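Local coordinates for protein L-threonine-O-3-phosphate decarboxylase (Porphyromonas gingivalis, PDB 3FKD) that probably uses pyridoxal 5'-phosphate as a cofactor to decarboxylate L-threonine O-3-phosphate, at residues A100-A105 against F132-N137; A125-M130 against T161-D166. One frame throughout, in Å; residues are numbered along the deposited sequence.

Interaction 1 of 2, residues A100-A105 against F132-N137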
loop_
_atom_site.group_PDB
_atom_site.type_symbol
_atom_site.label_atom_id
_atom_site.label_comp_id
_atom_site.label_asym_id
_atom_site.label_seq_id
_atom_site.Cartn_x
_atom_site.Cartn_y
_atom_site.Cartn_z
ATOM N N ALA A 100 10.662 6.316 13.352
ATOM C CA ALA A 100 11.845 6.409 12.474
ATOM C C ALA A 100 11.445 6.752 11.046
ATOM O O ALA A 100 12.269 7.140 10.184
ATOM C CB ALA A 100 12.634 5.088 12.505
ATOM N N GLU A 101 10.149 6.605 10.804
ATOM C CA GLU A 101 9.603 6.808 9.487
ATOM C C GLU A 101 9.499 8.263 9.037
ATOM O O GLU A 101 9.463 8.511 7.836
ATOM C CB GLU A 101 8.277 6.056 9.363
ATOM C CG GLU A 101 8.439 4.544 9.650
ATOM C CD GLU A 101 9.327 3.854 8.633
ATOM O OE1 GLU A 101 9.370 4.309 7.464
ATOM O OE2 GLU A 101 9.980 2.854 9.013
ATOM N N TYR A 102 9.445 9.226 9.954
ATOM C CA TYR A 102 9.542 10.614 9.516
ATOM C C TYR A 102 10.915 10.814 8.895
ATOM O O TYR A 102 11.038 11.363 7.789
ATOM C CB TYR A 102 9.314 11.641 10.626
ATOM C CG TYR A 102 8.213 11.312 11.597
ATOM C CD1 TYR A 102 7.037 10.654 11.176
ATOM C CD2 TYR A 102 8.336 11.667 12.953
ATOM C CE1 TYR A 102 6.019 10.359 12.094
ATOM C CE2 TYR A 102 7.343 11.375 13.871
ATOM C CZ TYR A 102 6.175 10.709 13.445
ATOM O OH TYR A 102 5.190 10.416 14.364
ATOM N N GLU A 103 11.935 10.320 9.592
ATOM C CA GLU A 103 13.293 10.443 9.104
ATOM C C GLU A 103 13.471 9.748 7.748
ATOM O O GLU A 103 13.950 10.362 6.802
ATOM C CB GLU A 103 14.295 9.893 10.103
ATOM C CG GLU A 103 15.651 10.555 10.010
ATOM C CD GLU A 103 16.760 9.788 10.757
ATOM O OE1 GLU A 103 16.599 9.483 11.963
ATOM O OE2 GLU A 103 17.810 9.497 10.122
ATOM N N ASP A 104 13.083 8.475 7.673
ATOM C CA ASP A 104 13.305 7.675 6.484
ATOM C C ASP A 104 12.650 8.332 5.301
ATOM O O ASP A 104 13.240 8.376 4.235
ATOM C CB ASP A 104 12.772 6.255 6.644
ATOM C CG ASP A 104 13.447 5.500 7.769
ATOM O OD1 ASP A 104 14.636 5.805 8.071
ATOM O OD2 ASP A 104 12.790 4.606 8.362
ATOM N N ALA A 105 11.449 8.871 5.504
ATOM C CA ALA A 105 10.760 9.589 4.428
ATOM C C ALA A 105 11.555 10.780 3.920
ATOM O O ALA A 105 11.768 10.932 2.714
ATOM C CB ALA A 105 9.362 10.037 4.848
ATOM N N PHE A 132 9.333 22.299 6.983
ATOM C CA PHE A 132 8.493 21.365 7.682
ATOM C C PHE A 132 9.035 21.090 9.054
ATOM O O PHE A 132 10.246 21.064 9.272
ATOM C CB PHE A 132 8.385 20.057 6.906
ATOM C CG PHE A 132 7.695 20.210 5.590
ATOM C CD1 PHE A 132 6.316 20.216 5.517
ATOM C CD2 PHE A 132 8.427 20.388 4.429
ATOM C CE1 PHE A 132 5.682 20.370 4.308
ATOM C CE2 PHE A 132 7.805 20.559 3.217
ATOM C CZ PHE A 132 6.433 20.545 3.151
ATOM N N CYS A 133 8.091 20.901 9.974
ATOM C CA CYS A 133 8.361 20.417 11.300
ATOM C C CYS A 133 7.451 19.222 11.599
ATOM O O CYS A 133 6.233 19.304 11.454
ATOM C CB CYS A 133 8.138 21.531 12.319
ATOM S SG CYS A 133 8.438 20.999 13.988
ATOM N N TRP A 134 8.058 18.127 12.043
ATOM C CA TRP A 134 7.375 16.853 12.200
ATOM C C TRP A 134 7.163 16.470 13.679
ATOM O O TRP A 134 8.104 16.130 14.405
ATOM C CB TRP A 134 8.152 15.760 11.455
ATOM C CG TRP A 134 8.327 15.991 9.933
ATOM C CD1 TRP A 134 9.051 16.992 9.315
ATOM C CD2 TRP A 134 7.797 15.183 8.869
ATOM N NE1 TRP A 134 8.980 16.857 7.944
ATOM C CE2 TRP A 134 8.248 15.746 7.645
ATOM C CE3 TRP A 134 7.011 14.023 8.835
ATOM C CZ2 TRP A 134 7.920 15.209 6.409
ATOM C CZ3 TRP A 134 6.672 13.483 7.598
ATOM C CH2 TRP A 134 7.137 14.088 6.392
ATOM N N LEU A 135 5.923 16.529 14.134
ATOM C CA LEU A 135 5.626 16.215 15.523
ATOM C C LEU A 135 4.636 15.085 15.650
ATOM O O LEU A 135 3.926 14.725 14.706
ATOM C CB LEU A 135 5.099 17.443 16.247
ATOM C CG LEU A 135 6.101 18.582 16.081
ATOM C CD1 LEU A 135 5.471 19.920 16.377
ATOM C CD2 LEU A 135 7.345 18.319 16.938
ATOM N N CYS A 136 4.606 14.496 16.821
ATOM C CA CYS A 136 3.623 13.464 17.076
ATOM C C CYS A 136 3.230 13.649 18.516
ATOM O O CYS A 136 4.071 13.746 19.396
ATOM C CB CYS A 136 4.196 12.077 16.768
ATOM S SG CYS A 136 3.188 10.686 17.261
ATOM N N ASN A 137 1.934 13.734 18.741
ATOM C CA ASN A 137 1.437 14.119 20.037
ATOM C C ASN A 137 0.230 13.256 20.415
ATOM O O ASN A 137 -0.794 13.319 19.732
ATOM C CB ASN A 137 1.081 15.616 19.991
ATOM C CG ASN A 137 0.589 16.127 21.314
ATOM O OD1 ASN A 137 1.154 15.797 22.330
ATOM N ND2 ASN A 137 -0.468 16.909 21.319
#

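Interaction 2 of 2, residues A125-M130 against T161-D166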
loop_
_atom_site.group_PDB
_atom_site.type_symbol
_atom_site.label_atom_id
_atom_site.label_comp_id
_atom_site.label_asym_id
_atom_site.label_seq_id
_atom_site.Cartn_x
_atom_site.Cartn_y
_atom_site.Cartn_z
ATOM N N ALA A 125 12.808 26.183 19.428
ATOM C CA ALA A 125 13.816 25.685 18.513
ATOM C C ALA A 125 14.007 26.702 17.392
ATOM O O ALA A 125 13.358 27.754 17.380
ATOM C CB ALA A 125 13.391 24.355 17.945
ATOM N N ASP A 126 14.886 26.390 16.444
ATOM C CA ASP A 126 15.165 27.316 15.346
ATOM C C ASP A 126 14.368 26.989 14.081
ATOM O O ASP A 126 14.745 26.095 13.317
ATOM C CB ASP A 126 16.675 27.323 15.030
ATOM C CG ASP A 126 17.104 28.515 14.203
ATOM O OD1 ASP A 126 16.335 29.497 14.124
ATOM O OD2 ASP A 126 18.228 28.479 13.650
ATOM N N PHE A 127 13.299 27.750 13.857
ATOM C CA PHE A 127 12.396 27.587 12.710
ATOM C C PHE A 127 12.698 28.467 11.498
ATOM O O PHE A 127 11.930 28.496 10.529
ATOM C CB PHE A 127 10.953 27.856 13.152
ATOM C CG PHE A 127 10.396 26.804 14.066
ATOM C CD1 PHE A 127 10.377 26.999 15.429
ATOM C CD2 PHE A 127 9.909 25.616 13.553
ATOM C CE1 PHE A 127 9.878 26.045 16.257
ATOM C CE2 PHE A 127 9.415 24.651 14.384
ATOM C CZ PHE A 127 9.397 24.858 15.737
ATOM N N SER A 128 13.827 29.164 11.546
ATOM C CA SER A 128 14.155 30.193 10.562
ATOM C C SER A 128 13.998 29.756 9.127
ATOM O O SER A 128 13.259 30.387 8.361
ATOM C CB SER A 128 15.568 30.679 10.782
ATOM O OG SER A 128 15.781 30.833 12.169
ATOM N N ASN A 129 14.698 28.694 8.742
ATOM C CA ASN A 129 14.552 28.178 7.374
ATOM C C ASN A 129 14.054 26.735 7.334
ATOM O O ASN A 129 14.636 25.882 6.651
ATOM C CB ASN A 129 15.855 28.326 6.599
ATOM C CG ASN A 129 16.347 29.761 6.556
ATOM O OD1 ASN A 129 15.818 30.592 5.805
ATOM N ND2 ASN A 129 17.357 30.065 7.369
HETATM N N MSE A 130 12.984 26.484 8.090
HETATM C CA MSE A 130 12.387 25.157 8.209
HETATM C C MSE A 130 11.118 25.077 7.395
HETATM O O MSE A 130 10.146 25.772 7.680
HETATM C CB MSE A 130 12.025 24.855 9.665
HETATM C CG MSE A 130 13.182 24.505 10.540
HETATM SE SE MSE A 130 14.495 23.273 9.733
HETATM C CE MSE A 130 15.595 23.138 11.335
ATOM N N THR A 161 6.472 27.563 8.310
ATOM C CA THR A 161 6.771 26.175 8.558
ATOM C C THR A 161 5.472 25.391 8.560
ATOM O O THR A 161 4.557 25.650 9.340
ATOM C CB THR A 161 7.488 25.955 9.896
ATOM O OG1 THR A 161 8.694 26.736 9.933
ATOM C CG2 THR A 161 7.809 24.474 10.071
ATOM N N THR A 162 5.386 24.438 7.657
ATOM C CA THR A 162 4.295 23.509 7.700
ATOM C C THR A 162 4.541 22.502 8.806
ATOM O O THR A 162 5.567 21.828 8.848
ATOM C CB THR A 162 4.130 22.804 6.360
ATOM O OG1 THR A 162 3.847 23.793 5.368
ATOM C CG2 THR A 162 2.978 21.797 6.437
ATOM N N PHE A 163 3.604 22.414 9.721
ATOM C CA PHE A 163 3.750 21.434 10.793
ATOM C C PHE A 163 3.064 20.131 10.397
ATOM O O PHE A 163 1.878 20.122 10.120
ATOM C CB PHE A 163 3.226 21.989 12.133
ATOM C CG PHE A 163 4.111 23.030 12.719
ATOM C CD1 PHE A 163 5.072 22.694 13.646
ATOM C CD2 PHE A 163 4.038 24.340 12.287
ATOM C CE1 PHE A 163 5.916 23.659 14.162
ATOM C CE2 PHE A 163 4.896 25.315 12.801
ATOM C CZ PHE A 163 5.822 24.972 13.742
ATOM N N VAL A 164 3.816 19.041 10.328
ATOM C CA VAL A 164 3.178 17.770 10.068
ATOM C C VAL A 164 2.967 17.027 11.390
ATOM O O VAL A 164 3.917 16.629 12.104
ATOM C CB VAL A 164 3.905 16.914 9.012
ATOM C CG1 VAL A 164 3.071 15.671 8.690
ATOM C CG2 VAL A 164 4.185 17.737 7.718
ATOM N N LEU A 165 1.690 16.864 11.712
ATOM C CA LEU A 165 1.290 16.345 13.014
ATOM C C LEU A 165 0.744 14.918 12.889
ATOM O O LEU A 165 -0.393 14.739 12.512
ATOM C CB LEU A 165 0.238 17.277 13.631
ATOM C CG LEU A 165 0.260 17.535 15.130
ATOM C CD1 LEU A 165 -0.913 18.442 15.533
ATOM C CD2 LEU A 165 0.237 16.216 15.898
ATOM N N ASP A 166 1.585 13.931 13.178
ATOM C CA ASP A 166 1.178 12.548 13.387
ATOM C C ASP A 166 0.155 12.500 14.496
ATOM O O ASP A 166 0.472 12.771 15.664
ATOM C CB ASP A 166 2.382 11.657 13.735
ATOM C CG ASP A 166 2.073 10.154 13.613
ATOM O OD1 ASP A 166 0.876 9.793 13.499
ATOM O OD2 ASP A 166 3.032 9.326 13.612
#

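Interaction 1 of 2, residues A100-A105 against F132-N137
Tyr102, near the start of helix 100-108, lies over Trp134 of strand 132-136, their CA atoms 7.1 Å apart at the closest approach of the two backbones. This is helix-on-sheet packing in an alpha/beta fold, here the large mixed sheet expected of class I and II aminotransferase relatives. The helix belongs to the beta-alpha-beta unit that joins strands 91-96 and 112-117, yet Tyr102 reaches beyond its own strands to strand 132-136.

The tyrosine works along its whole length. At its root, CB rests 3.8 Å from CE3 on the six-membered ring of Trp134, with CG and CD1 slightly farther from the same atom; neither ring is met squarely on its face or edge. The two side chains run past each other in opposite directions, Tyr102 toward Cys136 and the indole forward along the helix, toward Ala105, whose CB also points at the strand. Beyond the strand contact, Trp134 NE1 is hydrogen-bonded to Ser92 OG, which anchors the indole to strand 91-96.

The phenol oxygen forms its hydrogen bond with Asp166 OD2 on the next strand, and Phe80 meets the tyrosine ring edge-to-face. Cys136 completes the contact without a hydrogen bond between the two side chains: Tyr102 OH comes closest to its CB, at 3.1 Å, while SG, anti to the backbone N (chi1 171°), lies 3.5 Å from that oxygen.

Interaction 2 of 2, residues A125-M130 against T161-D166
Thr161 and Met130 bring their chains together just before the start of strand 162-166, their CA atoms 5.7 Å apart. One hydrogen bond spans this gap: Thr161 OG1 donates to Met130 O at 2.8 Å. The bond is bent at the acceptor, with a C=O...donor angle of 141°, and the hydroxyl is tilted out of the carbonyl plane. A chi1 of -57° sets OG1 beside the threonine's own backbone N and swings CG2 the other way. The same carbonyl also receives a CA-H...O contact from Thr161, with CA 3.5 Å from Met130 O, so a single loop oxygen is approached by both backbone and side chain of one residue.

Beside this polar link lies the tight apolar part. Phe127 and Phe163 cross at about a right angle as side chains, CE2 of the former 3.6 Å from CE1 of the latter. Their rings are inclined at 52° with centroids 5.5 Å apart, an oblique pairing that is neither a stack nor a T-shape. Thr161 CG2 sits 4.1 Å above one face of the Phe163 ring, toward its rim. Phe163 also packs on Leu154 and Leu155 of helix 148-157, and Phe127 on Leu93.

The outer side of the loop is quite different. The CB atoms of Ser128 and Asn129 point away from the strand, and with Asp126 these residues are exposed to solvent. Met130, a selenomethionine, is buried, but of its side chain only CB comes near Thr161; the chain bends and packs on Leu93 of strand 91-96 and Cys114 of strand 112-117. The whole is a loop packed at the N-terminal ends of the parallel strands of a mixed alpha/beta sheet, where strands 132-136 and 162-166, joined by a beta-alpha-beta crossover through helix 148-157, begin side by side.

Overall arrangement
Both interactions draw on the same seven-stranded sheet, through its adjacent parallel strands 132-136 and 162-166, and both are buried where they touch. Interaction 1 lies deeper, its centre about 10 Å from that of the chain, against about 19 Å for interaction 2, whose loop also has an exposed flank. The chemistry follows: helix on strand relies on aromatic and apolar contact without a direct hydrogen bond, whereas loop on strand adds a threonine-to-carbonyl bond to its phenylalanine pair. The two meet directly, Cys133 CB packing 3.5 Å from Phe163 CD1, while a probable backbone hydrogen bond, Cys133 O to Val164 N at 2.7 Å, links the two strands.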